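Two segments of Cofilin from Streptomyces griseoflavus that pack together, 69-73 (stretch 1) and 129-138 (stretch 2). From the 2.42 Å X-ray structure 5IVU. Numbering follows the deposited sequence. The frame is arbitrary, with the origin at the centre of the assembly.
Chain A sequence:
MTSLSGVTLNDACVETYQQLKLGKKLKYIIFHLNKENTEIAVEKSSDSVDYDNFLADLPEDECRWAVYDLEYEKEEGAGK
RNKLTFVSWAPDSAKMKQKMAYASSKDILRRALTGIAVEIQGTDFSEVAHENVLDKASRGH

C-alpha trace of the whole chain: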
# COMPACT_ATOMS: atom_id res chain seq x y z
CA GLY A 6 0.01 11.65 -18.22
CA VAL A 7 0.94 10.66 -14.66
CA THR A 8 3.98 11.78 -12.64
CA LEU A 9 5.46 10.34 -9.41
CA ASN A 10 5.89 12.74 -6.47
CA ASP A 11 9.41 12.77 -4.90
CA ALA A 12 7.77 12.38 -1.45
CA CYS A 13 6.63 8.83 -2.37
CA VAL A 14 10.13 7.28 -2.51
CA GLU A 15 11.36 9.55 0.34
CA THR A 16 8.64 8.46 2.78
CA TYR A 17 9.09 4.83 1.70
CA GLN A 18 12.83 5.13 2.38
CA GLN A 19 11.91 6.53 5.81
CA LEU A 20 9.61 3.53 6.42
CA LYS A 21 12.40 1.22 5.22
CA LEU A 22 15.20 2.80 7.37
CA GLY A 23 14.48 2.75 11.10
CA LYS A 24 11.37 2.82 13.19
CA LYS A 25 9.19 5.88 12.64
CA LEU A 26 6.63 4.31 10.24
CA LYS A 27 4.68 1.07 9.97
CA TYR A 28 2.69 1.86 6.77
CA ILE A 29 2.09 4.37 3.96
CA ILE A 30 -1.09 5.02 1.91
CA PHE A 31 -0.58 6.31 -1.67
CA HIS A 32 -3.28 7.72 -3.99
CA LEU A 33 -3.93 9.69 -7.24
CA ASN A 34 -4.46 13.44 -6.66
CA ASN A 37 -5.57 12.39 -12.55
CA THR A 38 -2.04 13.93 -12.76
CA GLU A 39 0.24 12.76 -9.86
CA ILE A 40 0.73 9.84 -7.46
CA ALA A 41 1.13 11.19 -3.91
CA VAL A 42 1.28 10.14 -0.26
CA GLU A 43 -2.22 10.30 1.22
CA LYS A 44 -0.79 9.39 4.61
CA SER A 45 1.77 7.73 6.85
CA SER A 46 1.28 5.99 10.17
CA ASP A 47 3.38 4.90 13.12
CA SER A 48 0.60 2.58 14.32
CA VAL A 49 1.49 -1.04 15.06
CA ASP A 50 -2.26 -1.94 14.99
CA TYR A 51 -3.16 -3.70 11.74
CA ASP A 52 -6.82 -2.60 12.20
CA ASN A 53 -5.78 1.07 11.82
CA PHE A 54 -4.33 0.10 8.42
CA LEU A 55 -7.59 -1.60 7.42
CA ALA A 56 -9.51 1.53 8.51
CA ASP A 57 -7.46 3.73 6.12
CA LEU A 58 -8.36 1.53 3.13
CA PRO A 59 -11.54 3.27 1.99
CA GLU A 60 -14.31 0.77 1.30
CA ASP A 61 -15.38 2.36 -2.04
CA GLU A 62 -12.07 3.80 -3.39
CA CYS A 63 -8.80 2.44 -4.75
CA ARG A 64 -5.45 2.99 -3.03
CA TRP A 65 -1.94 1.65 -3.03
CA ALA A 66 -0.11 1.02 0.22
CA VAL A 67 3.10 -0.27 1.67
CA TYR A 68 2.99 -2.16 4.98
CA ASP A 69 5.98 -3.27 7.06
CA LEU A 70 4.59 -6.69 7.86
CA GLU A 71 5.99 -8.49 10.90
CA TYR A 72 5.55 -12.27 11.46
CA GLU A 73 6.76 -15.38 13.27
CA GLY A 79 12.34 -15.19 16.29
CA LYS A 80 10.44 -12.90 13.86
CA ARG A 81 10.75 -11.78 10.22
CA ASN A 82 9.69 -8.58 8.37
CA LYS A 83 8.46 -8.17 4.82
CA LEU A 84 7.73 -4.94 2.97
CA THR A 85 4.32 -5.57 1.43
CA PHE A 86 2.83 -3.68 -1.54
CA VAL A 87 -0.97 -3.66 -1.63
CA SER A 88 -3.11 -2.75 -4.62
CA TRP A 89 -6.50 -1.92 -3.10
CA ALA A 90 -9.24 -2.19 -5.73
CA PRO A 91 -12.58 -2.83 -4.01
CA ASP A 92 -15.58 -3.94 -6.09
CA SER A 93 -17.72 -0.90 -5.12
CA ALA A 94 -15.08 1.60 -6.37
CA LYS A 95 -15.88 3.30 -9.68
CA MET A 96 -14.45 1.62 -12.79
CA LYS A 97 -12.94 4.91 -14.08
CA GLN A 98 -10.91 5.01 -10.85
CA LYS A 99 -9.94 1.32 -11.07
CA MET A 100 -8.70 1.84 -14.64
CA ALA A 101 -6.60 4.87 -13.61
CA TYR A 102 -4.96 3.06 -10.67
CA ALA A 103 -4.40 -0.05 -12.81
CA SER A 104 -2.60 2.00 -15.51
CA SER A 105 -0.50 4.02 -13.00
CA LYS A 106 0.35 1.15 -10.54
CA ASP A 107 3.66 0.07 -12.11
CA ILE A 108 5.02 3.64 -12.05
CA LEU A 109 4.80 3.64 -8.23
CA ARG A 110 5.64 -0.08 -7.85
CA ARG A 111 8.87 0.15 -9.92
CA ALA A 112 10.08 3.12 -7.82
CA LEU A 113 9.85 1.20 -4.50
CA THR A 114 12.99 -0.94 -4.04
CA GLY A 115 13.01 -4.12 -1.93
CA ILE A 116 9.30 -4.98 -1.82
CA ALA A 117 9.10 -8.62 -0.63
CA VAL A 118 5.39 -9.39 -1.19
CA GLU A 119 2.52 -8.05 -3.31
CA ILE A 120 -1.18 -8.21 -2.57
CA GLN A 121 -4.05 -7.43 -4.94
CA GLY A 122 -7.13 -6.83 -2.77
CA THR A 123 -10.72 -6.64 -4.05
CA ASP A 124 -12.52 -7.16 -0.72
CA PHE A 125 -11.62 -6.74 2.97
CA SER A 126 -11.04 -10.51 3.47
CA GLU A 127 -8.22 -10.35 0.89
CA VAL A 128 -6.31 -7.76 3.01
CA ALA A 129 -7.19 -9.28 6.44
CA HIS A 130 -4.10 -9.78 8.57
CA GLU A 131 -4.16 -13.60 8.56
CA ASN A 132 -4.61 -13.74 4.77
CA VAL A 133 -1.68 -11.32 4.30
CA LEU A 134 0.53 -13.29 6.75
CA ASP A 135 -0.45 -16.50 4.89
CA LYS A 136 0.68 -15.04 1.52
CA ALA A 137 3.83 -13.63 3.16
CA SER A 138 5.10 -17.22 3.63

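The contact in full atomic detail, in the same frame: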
# COMPACT_ATOMS: atom_id res chain seq x y z
N ASP A 69 4.81 -2.58 6.53
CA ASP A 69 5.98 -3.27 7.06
C ASP A 69 5.48 -4.42 7.91
O ASP A 69 5.30 -4.29 9.11
CB ASP A 69 6.88 -2.31 7.85
CG ASP A 69 8.20 -2.95 8.27
OD1 ASP A 69 8.66 -3.92 7.61
OD2 ASP A 69 8.78 -2.49 9.28
N LEU A 70 5.26 -5.55 7.25
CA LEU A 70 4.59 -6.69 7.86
C LEU A 70 5.56 -7.51 8.69
O LEU A 70 6.56 -7.99 8.18
CB LEU A 70 3.99 -7.58 6.76
CG LEU A 70 3.02 -8.67 7.19
CD1 LEU A 70 1.68 -8.07 7.60
CD2 LEU A 70 2.84 -9.65 6.05
N GLU A 71 5.24 -7.66 9.97
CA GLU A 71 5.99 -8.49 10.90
C GLU A 71 5.30 -9.85 11.08
O GLU A 71 4.08 -9.92 11.20
CB GLU A 71 6.09 -7.78 12.26
CG GLU A 71 6.98 -8.47 13.28
CD GLU A 71 6.93 -7.82 14.64
OE1 GLU A 71 5.83 -7.73 15.23
OE2 GLU A 71 8.00 -7.40 15.14
N TYR A 72 6.09 -10.92 11.15
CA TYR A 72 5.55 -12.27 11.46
C TYR A 72 6.56 -13.25 12.04
O TYR A 72 7.78 -13.04 11.95
CB TYR A 72 4.94 -12.91 10.22
CG TYR A 72 5.91 -13.16 9.09
CD1 TYR A 72 6.29 -12.13 8.25
CD2 TYR A 72 6.46 -14.43 8.88
CE1 TYR A 72 7.18 -12.34 7.21
CE2 TYR A 72 7.35 -14.65 7.84
CZ TYR A 72 7.72 -13.60 7.01
OH TYR A 72 8.60 -13.79 5.98
N GLU A 73 6.01 -14.32 12.60
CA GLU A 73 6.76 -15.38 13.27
C GLU A 73 6.69 -16.66 12.43
O GLU A 73 7.24 -16.71 11.32
CB GLU A 73 6.17 -15.62 14.70
CG GLU A 73 5.40 -14.42 15.25
CD GLU A 73 5.08 -14.50 16.74
OE1 GLU A 73 5.99 -14.79 17.54
OE2 GLU A 73 3.92 -14.24 17.11
N ALA A 129 -7.16 -8.91 5.01
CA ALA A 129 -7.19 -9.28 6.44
C ALA A 129 -5.84 -9.82 6.86
O ALA A 129 -5.16 -10.47 6.06
CB ALA A 129 -8.25 -10.34 6.69
N HIS A 130 -5.46 -9.55 8.11
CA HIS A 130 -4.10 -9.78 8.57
C HIS A 130 -3.65 -11.21 8.33
O HIS A 130 -2.58 -11.43 7.76
CB HIS A 130 -3.94 -9.40 10.05
CG HIS A 130 -2.52 -9.11 10.46
ND1 HIS A 130 -2.11 -9.11 11.78
CD2 HIS A 130 -1.42 -8.81 9.73
CE1 HIS A 130 -0.83 -8.82 11.84
NE2 HIS A 130 -0.38 -8.64 10.61
N GLU A 131 -4.49 -12.17 8.71
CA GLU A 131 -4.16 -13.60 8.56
C GLU A 131 -3.92 -14.00 7.10
O GLU A 131 -3.01 -14.77 6.80
CB GLU A 131 -5.28 -14.46 9.16
CG GLU A 131 -4.88 -15.92 9.44
CD GLU A 131 -6.02 -16.94 9.27
OE1 GLU A 131 -7.16 -16.57 8.89
OE2 GLU A 131 -5.76 -18.14 9.51
N ASN A 132 -4.73 -13.46 6.20
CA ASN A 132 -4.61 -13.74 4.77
C ASN A 132 -3.30 -13.17 4.22
O ASN A 132 -2.65 -13.78 3.36
CB ASN A 132 -5.83 -13.16 4.01
CG ASN A 132 -6.11 -13.87 2.69
OD1 ASN A 132 -5.28 -13.87 1.78
ND2 ASN A 132 -7.30 -14.46 2.58
N VAL A 133 -2.91 -11.99 4.71
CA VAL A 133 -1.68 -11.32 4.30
C VAL A 133 -0.45 -12.03 4.88
O VAL A 133 0.54 -12.18 4.17
CB VAL A 133 -1.71 -9.81 4.67
CG1 VAL A 133 -0.37 -9.14 4.40
CG2 VAL A 133 -2.81 -9.11 3.87
N LEU A 134 -0.53 -12.47 6.14
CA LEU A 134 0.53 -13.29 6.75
C LEU A 134 0.70 -14.63 6.03
O LEU A 134 1.82 -15.04 5.77
CB LEU A 134 0.22 -13.56 8.22
CG LEU A 134 0.21 -12.35 9.17
CD1 LEU A 134 -0.58 -12.65 10.43
CD2 LEU A 134 1.63 -11.92 9.51
N ASP A 135 -0.42 -15.29 5.72
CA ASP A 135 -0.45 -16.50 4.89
C ASP A 135 0.37 -16.31 3.60
O ASP A 135 1.35 -17.04 3.36
CB ASP A 135 -1.94 -16.89 4.54
CG ASP A 135 -2.60 -17.75 5.61
OD1 ASP A 135 -1.96 -18.19 6.60
OD2 ASP A 135 -3.81 -17.96 5.45
N LYS A 136 -0.01 -15.32 2.79
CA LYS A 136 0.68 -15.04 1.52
C LYS A 136 2.13 -14.65 1.70
O LYS A 136 2.96 -14.95 0.84
CB LYS A 136 -0.05 -13.96 0.72
CG LYS A 136 -1.37 -14.43 0.13
CD LYS A 136 -1.88 -13.49 -0.96
CE LYS A 136 -3.03 -14.12 -1.73
NZ LYS A 136 -4.17 -14.48 -0.84
N ALA A 137 2.45 -14.00 2.82
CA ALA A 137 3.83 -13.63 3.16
C ALA A 137 4.75 -14.80 3.57
O ALA A 137 5.90 -14.57 3.92
CB ALA A 137 3.83 -12.57 4.26
N SER A 138 4.25 -16.03 3.55
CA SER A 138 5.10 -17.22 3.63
C SER A 138 4.76 -18.25 2.56
O SER A 138 5.50 -19.22 2.37
CB SER A 138 5.00 -17.85 5.02
OG SER A 138 3.65 -18.00 5.42

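The helix from His 130 to Lys 136 lies across the end of a strand at 82°, nearly perpendicular, with the axes 9.6 Å apart. As usual in a strand, side chains alternate: Leu 70 and Tyr 72 point toward the helix, while Glu 71 between them points away.

Ala 129 sits at the N-cap position, and its O accepts the 3.0 Å helical hydrogen bond from Val 133 N, but it is too far away to touch the strand. The first contact comes from His 130. Its CA-to-CB bond runs sideways, yet the t rotamer at chi1 brings the ring closer, so that NE2 stands 3.7 Å from Leu 70 CD1, with the methyl near the ring plane at its edge. Glu 131 and Asn 132 are out of reach.

Val 133, one turn on from Ala 129, is buried, and its CG1 packs 3.6 Å from Leu 70 CD2. Leu 134 follows with a sideways CA-to-CB bond whose side chain still ends close to the strand. Its CD2 lies 3.5 Å from Tyr 72 CB, 3.6 Å from Glu 71 O and 4.2 Å from Leu 70 CG; a single methyl thus touches three consecutive strand residues, one of them through its backbone.

Asp 135 is out of reach, and Lys 136 leads away, its NZ donating a 2.9 Å hydrogen bond to Asn 132 OD1 on the helix itself. Ala 137, just past the helix, points toward the strand, and its CB sits 3.6 Å from Leu 70 CD2 and 4.5 Å from Tyr 72 CE1. The Ala 137 backbone also comes near the tyrosine, with Tyr 72 OH 3.5 Å from Ala 137 O.

The rule is economical: Leu 70 meets four residues, 130, 133, 134 and 137; the recurring steps of three and four follow the helical repeat, carried just past the helix end by Ala 137, whose N still bonds to Val 133 O, and the packing is chiefly apolar.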